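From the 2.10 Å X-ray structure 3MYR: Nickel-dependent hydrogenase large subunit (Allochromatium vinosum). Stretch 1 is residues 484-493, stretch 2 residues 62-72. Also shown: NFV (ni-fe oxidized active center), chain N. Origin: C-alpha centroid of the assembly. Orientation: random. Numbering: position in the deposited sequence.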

ATOM      1  N   GLU B 484      -6.916 -11.423  -5.057  1.00 23.99           N
ATOM      2  CA  GLU B 484      -5.618 -11.822  -4.497  1.00 24.33           C
ATOM      3  C   GLU B 484      -4.811 -10.545  -4.581  1.00 22.65           C
ATOM      4  O   GLU B 484      -4.425 -10.135  -5.669  1.00 24.20           O
ATOM      5  CB  GLU B 484      -4.967 -12.938  -5.338  1.00 22.84           C
ATOM      6  CG  GLU B 484      -5.448 -14.415  -4.997  1.00 23.73           C
ATOM      7  CD  GLU B 484      -5.104 -14.908  -3.541  1.00 25.86           C
ATOM      8  OE1 GLU B 484      -4.060 -14.500  -2.917  1.00 26.46           O
ATOM      9  OE2 GLU B 484      -5.891 -15.747  -3.035  1.00 28.97           O
ATOM     10  N   ALA B 485      -4.669  -9.851  -3.460  1.00 19.21           N
ATOM     11  CA  ALA B 485      -3.895  -8.602  -3.417  1.00 18.71           C
ATOM     12  C   ALA B 485      -2.407  -9.024  -3.289  1.00 17.87           C
ATOM     13  O   ALA B 485      -2.138 -10.181  -2.961  1.00 17.32           O
ATOM     14  CB  ALA B 485      -4.340  -7.776  -2.194  1.00 16.18           C
ATOM     15  N   PRO B 486      -1.446  -8.140  -3.627  1.00 18.82           N
ATOM     16  CA  PRO B 486      -0.030  -8.568  -3.420  1.00 19.50           C
ATOM     17  C   PRO B 486       0.323  -9.211  -2.056  1.00 19.25           C
ATOM     18  O   PRO B 486       1.205 -10.054  -2.010  1.00 21.33           O
ATOM     19  CB  PRO B 486       0.778  -7.255  -3.592  1.00 17.85           C
ATOM     20  CG  PRO B 486      -0.097  -6.475  -4.557  1.00 19.70           C
ATOM     21  CD  PRO B 486      -1.537  -6.730  -4.102  1.00 17.02           C
ATOM     22  N   ARG B 487      -0.367  -8.835  -0.971  1.00 20.33           N
ATOM     23  CA  ARG B 487      -0.114  -9.464   0.317  1.00 19.25           C
ATOM     24  C   ARG B 487      -0.970 -10.692   0.608  1.00 20.74           C
ATOM     25  O   ARG B 487      -0.692 -11.396   1.548  1.00 20.53           O
ATOM     26  CB  ARG B 487      -0.153  -8.438   1.452  1.00 17.44           C
ATOM     27  CG  ARG B 487       1.010  -7.462   1.335  1.00 19.02           C
ATOM     28  CD  ARG B 487       0.748  -6.094   2.023  1.00 14.56           C
ATOM     29  NE  ARG B 487       1.874  -5.209   1.649  1.00 19.92           N
ATOM     30  CZ  ARG B 487       2.007  -4.565   0.476  1.00 23.23           C
ATOM     31  NH1 ARG B 487       1.100  -4.580  -0.529  1.00 23.98           N
ATOM     32  NH2 ARG B 487       3.126  -4.003   0.240  1.00 18.65           N
ATOM     33  N   GLY B 488      -1.949 -11.002  -0.242  1.00 18.43           N
ATOM     34  CA  GLY B 488      -2.689 -12.258  -0.120  1.00 17.57           C
ATOM     35  C   GLY B 488      -4.214 -12.006  -0.294  1.00 20.70           C
ATOM     36  O   GLY B 488      -4.647 -10.943  -0.801  1.00 18.57           O
ATOM     37  N   ALA B 489      -5.019 -12.952   0.184  1.00 20.75           N
ATOM     38  CA  ALA B 489      -6.435 -13.021  -0.105  1.00 21.79           C
ATOM     39  C   ALA B 489      -7.182 -11.882   0.573  1.00 22.02           C
ATOM     40  O   ALA B 489      -7.100 -11.780   1.787  1.00 20.27           O
ATOM     41  CB  ALA B 489      -6.997 -14.357   0.454  1.00 19.92           C
ATOM     42  N   LEU B 490      -8.025 -11.166  -0.174  1.00 19.16           N
ATOM     43  CA  LEU B 490      -8.676  -9.959   0.297  1.00 18.56           C
ATOM     44  C   LEU B 490     -10.125 -10.183  -0.042  1.00 20.79           C
ATOM     45  O   LEU B 490     -10.421 -10.626  -1.160  1.00 20.75           O
ATOM     46  CB  LEU B 490      -8.191  -8.703  -0.506  1.00 17.93           C
ATOM     47  CG  LEU B 490      -9.056  -7.424  -0.431  1.00 18.49           C
ATOM     48  CD1 LEU B 490      -9.012  -6.848   0.984  1.00 19.32           C
ATOM     49  CD2 LEU B 490      -8.479  -6.297  -1.370  1.00 18.30           C
ATOM     50  N   GLY B 491     -11.028  -9.876   0.893  1.00 20.34           N
ATOM     51  CA  GLY B 491     -12.459  -9.957   0.609  1.00 20.10           C
ATOM     52  C   GLY B 491     -13.165  -8.742   1.234  1.00 20.87           C
ATOM     53  O   GLY B 491     -12.772  -8.314   2.357  1.00 21.13           O
ATOM     54  N   HIS B 492     -14.206  -8.221   0.552  1.00 17.25           N
ATOM     55  CA  HIS B 492     -15.065  -7.206   1.087  1.00 19.37           C
ATOM     56  C   HIS B 492     -16.445  -7.833   1.074  1.00 22.13           C
ATOM     57  O   HIS B 492     -16.925  -8.221   0.006  1.00 20.36           O
ATOM     58  CB  HIS B 492     -15.094  -5.971   0.204  1.00 17.88           C
ATOM     59  CG  HIS B 492     -13.830  -5.157   0.259  1.00 19.22           C
ATOM     60  ND1 HIS B 492     -13.760  -3.877  -0.222  1.00 18.86           N
ATOM     61  CD2 HIS B 492     -12.607  -5.430   0.781  1.00 19.02           C
ATOM     62  CE1 HIS B 492     -12.541  -3.397  -0.031  1.00 20.05           C
ATOM     63  NE2 HIS B 492     -11.837  -4.307   0.618  1.00 19.04           N
ATOM     64  N   TRP B 493     -17.087  -7.922   2.246  1.00 20.90           N
ATOM     65  CA  TRP B 493     -18.457  -8.453   2.268  1.00 22.28           C
ATOM     66  C   TRP B 493     -19.408  -7.267   2.447  1.00 23.12           C
ATOM     67  O   TRP B 493     -19.245  -6.491   3.398  1.00 24.28           O
ATOM     68  CB  TRP B 493     -18.597  -9.403   3.448  1.00 21.52           C
ATOM     69  CG  TRP B 493     -18.017 -10.758   3.202  1.00 19.50           C
ATOM     70  CD1 TRP B 493     -18.734 -11.910   2.952  1.00 25.62           C
ATOM     71  CD2 TRP B 493     -16.635 -11.157   3.308  1.00 19.84           C
ATOM     72  NE1 TRP B 493     -17.880 -12.975   2.860  1.00 25.34           N
ATOM     73  CE2 TRP B 493     -16.589 -12.542   3.048  1.00 21.65           C
ATOM     74  CE3 TRP B 493     -15.407 -10.447   3.473  1.00 21.71           C
ATOM     75  CZ2 TRP B 493     -15.390 -13.267   3.046  1.00 23.34           C
ATOM     76  CZ3 TRP B 493     -14.219 -11.154   3.495  1.00 19.56           C
ATOM     77  CH2 TRP B 493     -14.207 -12.561   3.269  1.00 20.99           C
TER
HETATM   78 FE   NFV N2005      -3.004  -4.507   1.302  1.00 16.26          FE
HETATM   79 NI   NFV N2005      -1.687  -1.945   2.184  1.00 22.31          NI
HETATM   80  C1  NFV N2005      -4.375  -5.180   0.920  1.00 19.51           C
HETATM   81  O1  NFV N2005      -5.418  -5.764   0.594  1.00 13.88           O
HETATM   82  C2  NFV N2005      -2.146  -5.615   0.008  1.00 13.93           C
HETATM   83  N2  NFV N2005      -1.636  -6.302  -0.810  1.00 15.96           N
HETATM   84  C3  NFV N2005      -2.676  -5.738   2.692  1.00 20.92           C
HETATM   85  N3  NFV N2005      -2.490  -6.488   3.571  1.00 16.89           N
HETATM   86  O4  NFV N2005      -1.229  -3.703   1.690  1.00 19.96           O
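Stretch 2, residues 62-72: GVCTLVHGIAS

Stretch 2 lies along stretch 1 as a loop followed by the first turns of a helix. Gly62 to Leu66 form the loop, Leu66 takes the N-cap position, and the helix runs from Val67 through Ser72 and onward. It passes strand 488-493 at 8.0 Å between axes, with a signed crossing angle of -49°, so the two elements run obliquely in the same general sense. Residue numbers rise together between two close pairs: the CA atoms of Ala485 and Val67 are 5.9 Å apart, and those of His492 and Ala71 6.1 Å. Pro486, in the turn, instead lies nearest Cys64, CA to CA 7.2 Å.

His492 covers the most surface. Its CB points toward the helix, with chi1 in m, and its ring meets Ala71 and His68 in different ways. Ala71 CB makes a CH-pi contact, 3.7 Å from the centroid of the His492 ring and almost on the ring normal, a methyl set against the flat face of the ring. At the ring edge, His492 NE2 and His68 ND1 form a hydrogen bond of 3.0 Å that is nearly straight. The rings meet rim to rim, their planes only 19° apart, which lets the two nitrogens face each other.

Leu490, two residues earlier, also points toward the helix, in keeping with the alternation of a strand; Gly491 between them has no side chain. The leucine, t at chi1 and p at chi2, fits among three helical residues. Its CD2 lies 3.6 Å from Ala71 CB and 3.9 Å from Val67 CG2, and also makes an off-centre CH-pi contact with the His68 ring, while Leu490 CD1 comes within 3.3 Å of His68 CE1. Val67, which also touches Leu490, opens the helix and reaches back to the turn: its CB is 3.9 Å from Ala485 CB and its CG1 3.6 Å from Pro486 CD.

The packing continues onto the cofactor. The type I turn from Ala485 to Gly488 presents Arg487, whose backbone N donates a 2.8 Å hydrogen bond to NFV N2; its NH1 adds a weak one to NFV N2 at 3.2 Å. From the other stretch, Cys64 SG binds NFV FE at 2.3 Å. The arginine side chain starts sideways but its end comes nearer, placing NH1 3.6 Å from Cys64 CB and NH2 3.5 Å from Val63 CG1. The rule is economical: apolar contacts run along helix and strand, one histidine pair joins them, and turn and loop give the cofactor its hydrogen bonds and the Cys64 ligand, while Val67, His68 and Leu490 flank NFV O1.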

ATOM      1  N   GLY B  62      -2.587   3.102   0.589  1.00 18.33           N
ATOM      2  CA  GLY B  62      -2.032   3.589  -0.646  1.00 18.61           C
ATOM      3  C   GLY B  62      -0.774   2.865  -1.108  1.00 19.75           C
ATOM      4  O   GLY B  62      -0.181   3.232  -2.141  1.00 21.25           O
ATOM      5  N   VAL B  63      -0.327   1.844  -0.372  1.00 21.60           N
ATOM      6  CA  VAL B  63       0.808   1.020  -0.857  1.00 18.68           C
ATOM      7  C   VAL B  63       0.205  -0.064  -1.744  1.00 20.39           C
ATOM      8  O   VAL B  63       0.546  -0.148  -2.919  1.00 20.54           O
ATOM      9  CB  VAL B  63       1.587   0.343   0.291  1.00 21.90           C
ATOM     10  CG1 VAL B  63       2.673  -0.623  -0.304  1.00 19.76           C
ATOM     11  CG2 VAL B  63       2.249   1.407   1.071  1.00 17.21           C
ATOM     12  N   CYS B  64      -0.741  -0.871  -1.227  1.00 19.34           N
ATOM     13  CA  CYS B  64      -1.502  -1.688  -2.143  1.00 20.49           C
ATOM     14  C   CYS B  64      -2.675  -0.773  -2.636  1.00 20.81           C
ATOM     15  O   CYS B  64      -3.846  -1.054  -2.411  1.00 22.53           O
ATOM     16  CB  CYS B  64      -2.030  -2.992  -1.517  1.00 18.21           C
ATOM     17  SG  CYS B  64      -2.996  -2.597   0.010  1.00 21.68           S
ATOM     18  N   THR B  65      -2.347   0.312  -3.315  1.00 23.08           N
ATOM     19  CA  THR B  65      -3.397   1.110  -3.917  1.00 22.40           C
ATOM     20  C   THR B  65      -4.060   0.176  -4.983  1.00 24.32           C
ATOM     21  O   THR B  65      -3.523  -0.918  -5.214  1.00 25.29           O
ATOM     22  CB  THR B  65      -2.828   2.378  -4.553  1.00 21.77           C
ATOM     23  OG1 THR B  65      -3.938   3.172  -4.973  1.00 23.72           O
ATOM     24  CG2 THR B  65      -1.932   2.054  -5.723  1.00 19.88           C
ATOM     25  N   LEU B  66      -5.237   0.545  -5.480  1.00 20.07           N
ATOM     26  CA  LEU B  66      -6.020  -0.269  -6.426  1.00 21.60           C
ATOM     27  C   LEU B  66      -6.761  -1.454  -5.778  1.00 21.28           C
ATOM     28  O   LEU B  66      -7.919  -1.718  -6.103  1.00 18.91           O
ATOM     29  CB  LEU B  66      -5.176  -0.650  -7.700  1.00 22.18           C
ATOM     30  CG  LEU B  66      -5.746  -1.751  -8.625  1.00 25.26           C
ATOM     31  CD1 LEU B  66      -5.332  -1.518 -10.012  1.00 26.03           C
ATOM     32  CD2 LEU B  66      -5.256  -3.130  -8.155  1.00 23.80           C
ATOM     33  N   VAL B  67      -6.123  -2.208  -4.874  1.00 19.56           N
ATOM     34  CA  VAL B  67      -6.713  -3.539  -4.587  1.00 20.36           C
ATOM     35  C   VAL B  67      -8.033  -3.470  -3.809  1.00 20.38           C
ATOM     36  O   VAL B  67      -8.915  -4.287  -4.071  1.00 20.56           O
ATOM     37  CB  VAL B  67      -5.745  -4.512  -3.801  1.00 23.80           C
ATOM     38  CG1 VAL B  67      -4.401  -4.629  -4.588  1.00 16.72           C
ATOM     39  CG2 VAL B  67      -5.546  -3.983  -2.373  1.00 17.48           C
ATOM     40  N   HIS B  68      -8.207  -2.472  -2.928  1.00 17.01           N
ATOM     41  CA  HIS B  68      -9.506  -2.336  -2.292  1.00 17.82           C
ATOM     42  C   HIS B  68     -10.553  -1.728  -3.234  1.00 19.23           C
ATOM     43  O   HIS B  68     -11.714  -1.933  -2.993  1.00 21.48           O
ATOM     44  CB  HIS B  68      -9.398  -1.508  -0.998  1.00 16.89           C
ATOM     45  CG  HIS B  68      -8.584  -2.201   0.070  1.00 18.08           C
ATOM     46  ND1 HIS B  68      -9.072  -3.238   0.815  1.00 20.48           N
ATOM     47  CD2 HIS B  68      -7.316  -1.997   0.510  1.00 16.73           C
ATOM     48  CE1 HIS B  68      -8.128  -3.688   1.639  1.00 19.05           C
ATOM     49  NE2 HIS B  68      -7.053  -2.940   1.481  1.00 17.92           N
ATOM     50  N   GLY B  69     -10.151  -0.856  -4.185  1.00 17.00           N
ATOM     51  CA  GLY B  69     -11.064  -0.401  -5.202  1.00 17.01           C
ATOM     52  C   GLY B  69     -11.599  -1.617  -5.954  1.00 18.95           C
ATOM     53  O   GLY B  69     -12.783  -1.736  -6.182  1.00 21.61           O
ATOM     54  N   ILE B  70     -10.722  -2.492  -6.411  1.00 18.73           N
ATOM     55  CA  ILE B  70     -11.146  -3.670  -7.131  1.00 20.81           C
ATOM     56  C   ILE B  70     -12.065  -4.594  -6.288  1.00 21.48           C
ATOM     57  O   ILE B  70     -13.117  -5.022  -6.761  1.00 20.41           O
ATOM     58  CB  ILE B  70      -9.890  -4.426  -7.708  1.00 22.62           C
ATOM     59  CG1 ILE B  70      -9.521  -3.680  -9.004  1.00 25.57           C
ATOM     60  CG2 ILE B  70     -10.281  -5.908  -8.058  1.00 17.52           C
ATOM     61  CD1 ILE B  70      -8.299  -4.048  -9.478  1.00 37.45           C
ATOM     62  N   ALA B  71     -11.670  -4.901  -5.051  1.00 18.94           N
ATOM     63  CA  ALA B  71     -12.484  -5.779  -4.205  1.00 20.97           C
ATOM     64  C   ALA B  71     -13.872  -5.142  -3.959  1.00 21.67           C
ATOM     65  O   ALA B  71     -14.897  -5.837  -3.964  1.00 22.47           O
ATOM     66  CB  ALA B  71     -11.772  -6.003  -2.863  1.00 20.16           C
ATOM     67  N   SER B  72     -13.889  -3.810  -3.783  1.00 19.81           N
ATOM     68  CA  SER B  72     -15.123  -3.097  -3.543  1.00 20.67           C
ATOM     69  C   SER B  72     -16.085  -3.151  -4.712  1.00 20.54           C
ATOM     70  O   SER B  72     -17.255  -3.492  -4.536  1.00 20.67           O
ATOM     71  CB  SER B  72     -14.872  -1.628  -3.156  1.00 19.31           C
ATOM     72  OG  SER B  72     -16.092  -1.029  -2.798  1.00 19.52           O
TER